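Local coordinates for mandelate racemase / muconate lactonizing enzyme, C-terminal domain protein (Pseudovibrio sp. JE062, PDB 4JHM) that belongs to the enolase superfamily, pairing a capping N-terminal domain with a C-terminal TIM-barrel-like domain, at residues A163-C168 / F322-Y327; W218-A223 / D268-A273; H247-L252 / E297-G302. One frame throughout, in Å; residues are numbered along the deposited sequence.

Contact 1 of 3, residues A163-C168 / F322-Y327; sequences AIKLHC and FFEQFY
Lys165 reaches across the barrel interior to Glu324, and its NZ meets OE1 of that carboxylate at 2.8 Å in a hydrogen-bonded salt bridge. The ammonium group comes from above the carboxylate plane, 61° out of it. Both chains leave their strands with CG anti to the backbone N (chi1 175° for Lys165, -180° for Glu324), but the lysine bends at chi3 while the glutamate runs on extended, and the two cross obliquely. Each buried charge has further partners: Lys165 NZ also forms a salt bridge to Glu222 OE1 and a hydrogen bond with Tyr137 OH, and Glu324 OE1 takes a hydrogen bond from Ser139 OG. The lysine nitrogen thus lies between two carboxylates. Two residues earlier in each segment the contact turns apolar, where the methyl of Ala163 meets the Phe322 ring at a slant, CB to CE1 at 3.9 Å. The strands themselves are not paired; Lys165 and Glu324 keep their CA atoms 8.7 Å apart. Strand 133-139 lies between them, parallel to both 163-167 and 323-326, while strand 192-196 continues the sheet beyond 163-167 and helix 149-159 packs against Ile164, Leu166 and Tyr327.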
loop_
_atom_site.group_PDB
_atom_site.type_symbol
_atom_site.label_atom_id
_atom_site.label_comp_id
_atom_site.label_asym_id
_atom_site.label_seq_id
_atom_site.Cartn_x
_atom_site.Cartn_y
_atom_site.Cartn_z
ATOM N N ALA A 163 34.598 9.766 -19.165
ATOM C CA ALA A 163 33.315 10.291 -18.728
ATOM C C ALA A 163 33.488 11.693 -18.165
ATOM O O ALA A 163 34.516 12.011 -17.569
ATOM C CB ALA A 163 32.707 9.377 -17.678
ATOM N N ILE A 164 32.475 12.528 -18.359
ATOM C CA ILE A 164 32.515 13.891 -17.864
ATOM C C ILE A 164 31.212 14.253 -17.162
ATOM O O ILE A 164 30.133 14.129 -17.741
ATOM C CB ILE A 164 32.742 14.882 -19.014
ATOM C CG1 ILE A 164 34.078 14.591 -19.703
ATOM C CG2 ILE A 164 32.699 16.311 -18.493
ATOM C CD1 ILE A 164 34.379 15.506 -20.870
ATOM N N LYS A 165 31.313 14.688 -15.909
ATOM C CA LYS A 165 30.161 15.239 -15.211
ATOM C C LYS A 165 30.252 16.754 -15.243
ATOM O O LYS A 165 31.070 17.354 -14.547
ATOM C CB LYS A 165 30.066 14.757 -13.761
ATOM C CG LYS A 165 28.929 15.432 -13.000
ATOM C CD LYS A 165 28.743 14.886 -11.598
ATOM C CE LYS A 165 29.734 15.481 -10.612
ATOM N NZ LYS A 165 29.666 14.804 -9.286
ATOM N N LEU A 166 29.401 17.362 -16.057
ATOM C CA LEU A 166 29.363 18.801 -16.188
ATOM C C LEU A 166 28.753 19.425 -14.946
ATOM O O LEU A 166 27.690 19.013 -14.511
ATOM C CB LEU A 166 28.506 19.192 -17.389
ATOM C CG LEU A 166 28.856 18.557 -18.729
ATOM C CD1 LEU A 166 27.681 18.689 -19.684
ATOM C CD2 LEU A 166 30.100 19.201 -19.306
ATOM N N HIS A 167 29.422 20.417 -14.372
ATOM C CA HIS A 167 28.743 21.319 -13.455
ATOM C C HIS A 167 28.212 22.458 -14.302
ATOM O O HIS A 167 28.887 22.923 -15.223
ATOM C CB HIS A 167 29.663 21.818 -12.344
ATOM C CG HIS A 167 29.822 20.841 -11.223
ATOM N ND1 HIS A 167 30.990 20.146 -10.996
ATOM C CD2 HIS A 167 28.948 20.421 -10.279
ATOM C CE1 HIS A 167 30.835 19.352 -9.953
ATOM N NE2 HIS A 167 29.603 19.499 -9.499
ATOM N N CYS A 168 26.991 22.885 -14.010
ATOM C CA CYS A 168 26.285 23.800 -14.889
ATOM C C CYS A 168 25.761 25.025 -14.151
ATOM O O CYS A 168 26.067 25.247 -12.978
ATOM C CB CYS A 168 25.131 23.066 -15.574
ATOM S SG CYS A 168 23.899 22.414 -14.428
ATOM N N PHE A 322 32.505 4.709 -10.893
ATOM C CA PHE A 322 33.472 5.787 -11.114
ATOM C C PHE A 322 34.107 6.374 -9.854
ATOM O O PHE A 322 33.605 6.225 -8.742
ATOM C CB PHE A 322 32.822 6.930 -11.896
ATOM C CG PHE A 322 32.278 6.526 -13.232
ATOM C CD1 PHE A 322 33.114 6.420 -14.333
ATOM C CD2 PHE A 322 30.924 6.269 -13.394
ATOM C CE1 PHE A 322 32.614 6.052 -15.568
ATOM C CE2 PHE A 322 30.416 5.902 -14.627
ATOM C CZ PHE A 322 31.264 5.792 -15.715
ATOM N N PHE A 323 35.227 7.051 -10.070
ATOM C CA PHE A 323 35.896 7.854 -9.058
ATOM C C PHE A 323 35.843 9.287 -9.551
ATOM O O PHE A 323 36.321 9.583 -10.647
ATOM C CB PHE A 323 37.352 7.411 -8.897
ATOM C CG PHE A 323 38.233 8.432 -8.241
ATOM C CD1 PHE A 323 38.892 9.385 -8.997
ATOM C CD2 PHE A 323 38.421 8.430 -6.870
ATOM C CE1 PHE A 323 39.716 10.325 -8.397
ATOM C CE2 PHE A 323 39.243 9.367 -6.263
ATOM C CZ PHE A 323 39.890 10.315 -7.027
ATOM N N GLU A 324 35.240 10.165 -8.757
ATOM C CA GLU A 324 35.114 11.564 -9.133
ATOM C C GLU A 324 36.490 12.229 -9.116
ATOM O O GLU A 324 37.146 12.301 -8.079
ATOM C CB GLU A 324 34.156 12.283 -8.186
ATOM C CG GLU A 324 33.951 13.754 -8.505
ATOM C CD GLU A 324 32.782 14.360 -7.758
ATOM O OE1 GLU A 324 32.226 15.358 -8.258
ATOM O OE2 GLU A 324 32.416 13.845 -6.677
ATOM N N GLN A 325 36.923 12.701 -10.277
ATOM C CA GLN A 325 38.208 13.374 -10.398
ATOM C C GLN A 325 38.007 14.780 -10.934
ATOM O O GLN A 325 37.731 14.968 -12.122
ATOM C CB GLN A 325 39.130 12.602 -11.341
ATOM C CG GLN A 325 40.471 13.277 -11.583
ATOM C CD GLN A 325 41.427 13.094 -10.424
ATOM O OE1 GLN A 325 41.621 13.998 -9.609
ATOM N NE2 GLN A 325 42.019 11.914 -10.336
ATOM N N PHE A 326 38.138 15.767 -10.057
ATOM C CA PHE A 326 38.069 17.150 -10.492
ATOM C C PHE A 326 39.301 17.477 -11.329
ATOM O O PHE A 326 40.427 17.148 -10.956
ATOM C CB PHE A 326 37.968 18.107 -9.307
ATOM C CG PHE A 326 37.832 19.539 -9.718
ATOM C CD1 PHE A 326 36.580 20.094 -9.940
ATOM C CD2 PHE A 326 38.955 20.325 -9.915
ATOM C CE1 PHE A 326 36.451 21.414 -10.335
ATOM C CE2 PHE A 326 38.834 21.645 -10.309
ATOM C CZ PHE A 326 37.579 22.190 -10.520
ATOM N N TYR A 327 39.071 18.129 -12.463
ATOM C CA TYR A 327 40.126 18.433 -13.421
ATOM C C TYR A 327 39.991 19.913 -13.766
ATOM O O TYR A 327 38.897 20.357 -14.123
ATOM C CB TYR A 327 39.952 17.541 -14.659
ATOM C CG TYR A 327 41.102 17.556 -15.642
ATOM C CD1 TYR A 327 42.392 17.231 -15.240
ATOM C CD2 TYR A 327 40.892 17.869 -16.981
ATOM C CE1 TYR A 327 43.443 17.240 -16.136
ATOM C CE2 TYR A 327 41.938 17.881 -17.888
ATOM C CZ TYR A 327 43.210 17.566 -17.462
ATOM O OH TYR A 327 44.254 17.574 -18.360
#

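Contact 2 of 3, residues W218-A223 / D268-A273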
loop_
_atom_site.group_PDB
_atom_site.type_symbol
_atom_site.label_atom_id
_atom_site.label_comp_id
_atom_site.label_asym_id
_atom_site.label_seq_id
_atom_site.Cartn_x
_atom_site.Cartn_y
_atom_site.Cartn_z
ATOM N N TRP A 218 22.462 9.816 -21.771
ATOM C CA TRP A 218 23.411 10.353 -20.800
ATOM C C TRP A 218 23.429 9.464 -19.570
ATOM O O TRP A 218 22.519 8.669 -19.356
ATOM C CB TRP A 218 23.061 11.783 -20.409
ATOM C CG TRP A 218 23.445 12.772 -21.443
ATOM C CD1 TRP A 218 23.380 12.609 -22.792
ATOM C CD2 TRP A 218 23.940 14.098 -21.220
ATOM N NE1 TRP A 218 23.813 13.746 -23.427
ATOM C CE2 TRP A 218 24.160 14.677 -22.483
ATOM C CE3 TRP A 218 24.225 14.847 -20.075
ATOM C CZ2 TRP A 218 24.652 15.969 -22.635
ATOM C CZ3 TRP A 218 24.710 16.127 -20.226
ATOM C CH2 TRP A 218 24.919 16.677 -21.498
ATOM N N GLU A 219 24.468 9.622 -18.761
ATOM C CA GLU A 219 24.808 8.646 -17.732
ATOM C C GLU A 219 23.945 8.786 -16.484
ATOM O O GLU A 219 23.275 7.834 -16.087
ATOM C CB GLU A 219 26.300 8.757 -17.399
ATOM C CG GLU A 219 26.797 7.804 -16.326
ATOM C CD GLU A 219 26.758 6.356 -16.759
ATOM O OE1 GLU A 219 26.291 6.081 -17.885
ATOM O OE2 GLU A 219 27.197 5.492 -15.970
ATOM N N TRP A 220 23.962 9.960 -15.857
ATOM C CA TRP A 220 23.093 10.202 -14.709
ATOM C C TRP A 220 22.820 11.678 -14.442
ATOM O O TRP A 220 23.632 12.541 -14.761
ATOM C CB TRP A 220 23.633 9.508 -13.445
ATOM C CG TRP A 220 24.747 10.206 -12.723
ATOM C CD1 TRP A 220 24.762 11.493 -12.273
ATOM C CD2 TRP A 220 25.985 9.627 -12.318
ATOM N NE1 TRP A 220 25.950 11.762 -11.638
ATOM C CE2 TRP A 220 26.716 10.626 -11.648
ATOM C CE3 TRP A 220 26.559 8.362 -12.473
ATOM C CZ2 TRP A 220 27.988 10.400 -11.132
ATOM C CZ3 TRP A 220 27.820 8.136 -11.959
ATOM C CH2 TRP A 220 28.521 9.149 -11.294
ATOM N N LEU A 221 21.651 11.945 -13.866
ATOM C CA LEU A 221 21.282 13.272 -13.404
ATOM C C LEU A 221 21.465 13.322 -11.897
ATOM O O LEU A 221 20.776 12.621 -11.158
ATOM C CB LEU A 221 19.825 13.586 -13.758
ATOM C CG LEU A 221 19.245 14.862 -13.133
ATOM C CD1 LEU A 221 20.156 16.047 -13.409
ATOM C CD2 LEU A 221 17.837 15.153 -13.630
ATOM N N GLU A 222 22.388 14.157 -11.444
ATOM C CA GLU A 222 22.708 14.236 -10.026
ATOM C C GLU A 222 22.047 15.451 -9.381
ATOM O O GLU A 222 22.164 16.569 -9.877
ATOM C CB GLU A 222 24.234 14.285 -9.835
ATOM C CG GLU A 222 24.684 14.762 -8.462
ATOM C CD GLU A 222 26.188 14.699 -8.277
ATOM O OE1 GLU A 222 26.831 13.792 -8.856
ATOM O OE2 GLU A 222 26.724 15.560 -7.543
ATOM N N ALA A 223 21.350 15.225 -8.273
ATOM C CA ALA A 223 20.776 16.318 -7.497
ATOM C C ALA A 223 19.817 17.158 -8.339
ATOM O O ALA A 223 20.044 18.350 -8.533
ATOM C CB ALA A 223 21.886 17.195 -6.936
ATOM N N ASP A 268 20.932 5.063 -7.305
ATOM C CA ASP A 268 22.187 4.694 -6.655
ATOM C C ASP A 268 22.207 5.332 -5.279
ATOM O O ASP A 268 21.192 5.859 -4.818
ATOM C CB ASP A 268 23.394 5.161 -7.475
ATOM C CG ASP A 268 23.420 6.670 -7.695
ATOM O OD1 ASP A 268 22.971 7.431 -6.807
ATOM O OD2 ASP A 268 23.902 7.098 -8.768
ATOM N N VAL A 269 23.350 5.283 -4.608
ATOM C CA VAL A 269 23.518 6.072 -3.398
ATOM C C VAL A 269 24.831 6.813 -3.504
ATOM O O VAL A 269 25.810 6.289 -4.030
ATOM C CB VAL A 269 23.414 5.230 -2.105
ATOM C CG1 VAL A 269 23.381 3.749 -2.426
ATOM C CG2 VAL A 269 24.536 5.570 -1.130
ATOM N N ARG A 270 24.833 8.050 -3.032
ATOM C CA ARG A 270 25.987 8.912 -3.173
ATOM C C ARG A 270 26.371 9.442 -1.810
ATOM O O ARG A 270 25.623 10.189 -1.190
ATOM C CB ARG A 270 25.678 10.059 -4.127
ATOM C CG ARG A 270 26.697 11.188 -4.097
ATOM C CD ARG A 270 26.313 12.271 -5.089
ATOM N NE ARG A 270 25.913 11.656 -6.350
ATOM C CZ ARG A 270 26.768 11.199 -7.254
ATOM N NH1 ARG A 270 28.072 11.311 -7.047
ATOM N NH2 ARG A 270 26.319 10.631 -8.365
ATOM N N GLN A 271 27.543 9.031 -1.347
ATOM C CA GLN A 271 28.041 9.445 -0.056
ATOM C C GLN A 271 29.487 9.841 -0.200
ATOM O O GLN A 271 30.143 9.498 -1.180
ATOM C CB GLN A 271 27.947 8.306 0.948
ATOM C CG GLN A 271 26.534 7.864 1.260
ATOM C CD GLN A 271 25.851 8.780 2.245
ATOM O OE1 GLN A 271 25.512 9.913 1.918
ATOM N NE2 GLN A 271 25.642 8.288 3.465
ATOM N N ASP A 272 29.971 10.565 0.797
ATOM C CA ASP A 272 31.356 10.969 0.872
ATOM C C ASP A 272 31.842 10.508 2.234
ATOM O O ASP A 272 31.187 10.751 3.248
ATOM C CB ASP A 272 31.460 12.488 0.730
ATOM C CG ASP A 272 32.887 12.975 0.609
ATOM O OD1 ASP A 272 33.819 12.207 0.926
ATOM O OD2 ASP A 272 33.074 14.138 0.198
ATOM N N ALA A 273 32.973 9.818 2.256
ATOM C CA ALA A 273 33.513 9.303 3.499
ATOM C C ALA A 273 33.817 10.447 4.456
ATOM O O ALA A 273 33.716 10.290 5.668
ATOM C CB ALA A 273 34.766 8.489 3.226
#
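Arg270 meets Glu222 and Trp220 with one flat group. Glu222 OE1 lies over the centre of the guanidinium, 3.0 Å from CZ, and the carboxylate and guanidinium planes are stacked at 27° to each other. With the oxygen so far out of the plane no N-H points at it, and the pair, 3.2 Å between Glu222 OE1 and Arg270 NH2, is a salt bridge held by charge alone. On the tryptophan side Arg270 NH2 approaches the benzo part of the indole, 3.2 Å from Trp220 CZ2. This nitrogen is above the ring plane but offset toward the rim, and with ring and guanidinium planes 50° apart the approach is oblique, without parallel stacking.

The torsions explain how one arginine serves both residues. Its chain runs out straight, with CG swung away from the backbone N (chi1 167°), and bends at chi3, which brings the guanidinium against the glutamate. Trp220 and Glu222 are two apart on strand 220-222, and both CB atoms point toward the loop 268-273.

Farther out, Ser245 OG hydrogen-bonds Arg270 NH2 as well as Asp268 OD1, tying the arginine and its own loop to strand 243-245. Glu222 OE1 is shared with Lys165 NZ, its second positive partner. Trp220 also packs against Met194, Glu243 and Glu297. Strand 220-222 lies between the parallel strands 192-196 and 243-245. Acidic and basic side chains from the strands, Glu222 and Lys165, converge with Arg270 from the loop 268-273 in the polar interior of the TIM-barrel-like domain, as in enolase-superfamily barrels.

Contact 3 of 3, residues H247-L252 / E297-G302; sequences HGNCLL and EIQSMG
Gln299 offers its side-chain amide to one donor and one acceptor of the loop 247-252. Asn249 ND2 donates to Gln299 OE1 at 2.6 Å with an N-H...O angle of 148°. The acceptor lies close to the amide plane of Asn249, whereas the donor is tilted 16° from the carbonyl plane of Gln299; the two amide planes stand 41° apart and the side chains meet at about a right angle. The other end of the glutamine amide is held less firmly: Gln299 NE2 gives a weak hydrogen bond to the backbone carbonyl of His247, 3.5 Å from NE2 to O. One glutamine thus accepts through its oxygen and donates through its nitrogen, bridging two positions of the same loop.

Not every close pair is a bond. Asn249 OD1 comes within 3.0 Å of Gln299 OE1, but both atoms are acceptors, so this approach adds no attraction beside the ND2 bond. For the glutamine, a first torsion that sets CG opposite the backbone N directs the chain toward the loop 247-252, and a bend at chi2 turns the amide to its partners.

Backbone groups of the same residues tie both loops to partners elsewhere. Gln299 is joined by a backbone hydrogen bond to Gln271, while His247 N donates to Asp227 OD1. Gln299 thereby links the strand-to-helix loop between strand 243-245 and helix 254-262 to the loop that precedes helix 304-316, both within the TIM-barrel-like domain.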
loop_
_atom_site.group_PDB
_atom_site.type_symbol
_atom_site.label_atom_id
_atom_site.label_comp_id
_atom_site.label_asym_id
_atom_site.label_seq_id
_atom_site.Cartn_x
_atom_site.Cartn_y
_atom_site.Cartn_z
ATOM N N HIS A 247 22.295 14.548 -3.951
ATOM C CA HIS A 247 23.346 15.552 -3.849
ATOM C C HIS A 247 24.503 15.000 -3.022
ATOM O O HIS A 247 25.645 15.431 -3.171
ATOM C CB HIS A 247 22.794 16.832 -3.220
ATOM C CG HIS A 247 23.840 17.856 -2.909
ATOM N ND1 HIS A 247 24.208 18.838 -3.800
ATOM C CD2 HIS A 247 24.592 18.053 -1.800
ATOM C CE1 HIS A 247 25.146 19.593 -3.257
ATOM N NE2 HIS A 247 25.398 19.137 -2.044
ATOM N N GLY A 248 24.191 14.054 -2.139
ATOM C CA GLY A 248 25.205 13.272 -1.444
ATOM C C GLY A 248 25.716 13.864 -0.148
ATOM O O GLY A 248 26.632 13.312 0.473
ATOM N N ASN A 249 25.130 14.982 0.268
ATOM C CA ASN A 249 25.590 15.684 1.465
ATOM C C ASN A 249 24.457 16.064 2.406
ATOM O O ASN A 249 24.641 16.877 3.309
ATOM C CB ASN A 249 26.350 16.951 1.073
ATOM C CG ASN A 249 27.566 16.658 0.228
ATOM O OD1 ASN A 249 28.565 16.128 0.714
ATOM N ND2 ASN A 249 27.491 17.004 -1.048
ATOM N N CYS A 250 23.287 15.476 2.202
ATOM C CA CYS A 250 22.138 15.815 3.015
ATOM C C CYS A 250 21.646 14.616 3.826
ATOM O O CYS A 250 21.551 14.694 5.050
ATOM C CB CYS A 250 21.042 16.383 2.125
ATOM S SG CYS A 250 21.602 17.795 1.146
ATOM N N LEU A 251 21.348 13.511 3.148
ATOM C CA LEU A 251 20.937 12.277 3.823
ATOM C C LEU A 251 22.149 11.382 4.074
ATOM O O LEU A 251 22.659 10.751 3.149
ATOM C CB LEU A 251 19.900 11.533 2.978
ATOM C CG LEU A 251 18.678 12.352 2.543
ATOM C CD1 LEU A 251 17.557 11.445 2.055
ATOM C CD2 LEU A 251 18.180 13.217 3.684
ATOM N N LEU A 252 22.592 11.321 5.330
ATOM C CA LEU A 252 23.889 10.738 5.671
ATOM C C LEU A 252 23.841 9.479 6.550
ATOM O O LEU A 252 24.848 8.773 6.688
ATOM C CB LEU A 252 24.747 11.787 6.380
ATOM C CG LEU A 252 24.793 13.198 5.791
ATOM C CD1 LEU A 252 25.893 14.004 6.467
ATOM C CD2 LEU A 252 25.006 13.170 4.285
ATOM N N GLU A 297 27.980 5.547 -5.941
ATOM C CA GLU A 297 28.887 6.427 -6.666
ATOM C C GLU A 297 29.454 7.469 -5.713
ATOM O O GLU A 297 28.746 8.372 -5.278
ATOM C CB GLU A 297 28.162 7.101 -7.829
ATOM C CG GLU A 297 27.581 6.114 -8.827
ATOM C CD GLU A 297 28.611 5.133 -9.365
ATOM O OE1 GLU A 297 29.776 5.538 -9.552
ATOM O OE2 GLU A 297 28.252 3.959 -9.618
ATOM N N ILE A 298 30.736 7.331 -5.391
ATOM C CA ILE A 298 31.376 8.164 -4.378
ATOM C C ILE A 298 31.475 9.618 -4.800
ATOM O O ILE A 298 31.711 9.940 -5.963
ATOM C CB ILE A 298 32.810 7.681 -4.041
ATOM C CG1 ILE A 298 33.641 7.513 -5.317
ATOM C CG2 ILE A 298 32.769 6.377 -3.258
ATOM C CD1 ILE A 298 35.082 7.119 -5.071
ATOM N N GLN A 299 31.286 10.495 -3.829
ATOM C CA GLN A 299 31.589 11.891 -4.006
ATOM C C GLN A 299 33.016 12.096 -3.526
ATOM O O GLN A 299 33.254 12.372 -2.350
ATOM C CB GLN A 299 30.613 12.742 -3.203
ATOM C CG GLN A 299 31.010 14.197 -3.094
ATOM C CD GLN A 299 29.809 15.105 -3.040
ATOM O OE1 GLN A 299 29.611 15.836 -2.070
ATOM N NE2 GLN A 299 28.988 15.055 -4.080
ATOM N N SER A 300 33.967 11.932 -4.438
ATOM C CA SER A 300 35.380 12.021 -4.089
ATOM C C SER A 300 35.986 13.343 -4.532
ATOM O O SER A 300 37.198 13.474 -4.594
ATOM C CB SER A 300 36.157 10.869 -4.723
ATOM O OG SER A 300 36.340 11.077 -6.115
HETATM N N MSE A 301 35.141 14.322 -4.838
HETATM C CA MSE A 301 35.617 15.651 -5.211
HETATM C C MSE A 301 36.191 16.341 -4.007
HETATM O O MSE A 301 35.509 16.523 -3.004
HETATM C CB MSE A 301 34.463 16.468 -5.778
HETATM C CG MSE A 301 34.483 17.908 -5.283
HETATM SE SE MSE A 301 34.495 19.118 -6.830
HETATM C CE MSE A 301 32.650 19.807 -6.691
ATOM N N GLY A 302 37.458 16.730 -4.095
ATOM C CA GLY A 302 38.125 17.417 -2.995
ATOM C C GLY A 302 39.632 17.247 -3.024
ATOM O O GLY A 302 40.209 16.957 -4.069
#

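Contacts 1 and 2 are buried and reach the same barrel sheet; contact 3 is a surface contact, and the residues that carry its side-chain bonds are partly exposed. The first two meet directly, giving a charge chain from Glu324 through Lys165 and Glu222 to Arg270. Aromatic packing of Phe322 on Trp220 runs beside it. Contact 3 relies instead on neutral amides and a backbone carbonyl. It touches both others through segment 297-302, which borders segment 268-273 of contact 2 and reaches contact 1 where Glu297 OE1 probably accepts from Phe322 N. Chemistry thus shifts from ionic and aromatic inside to amide-based among the loops.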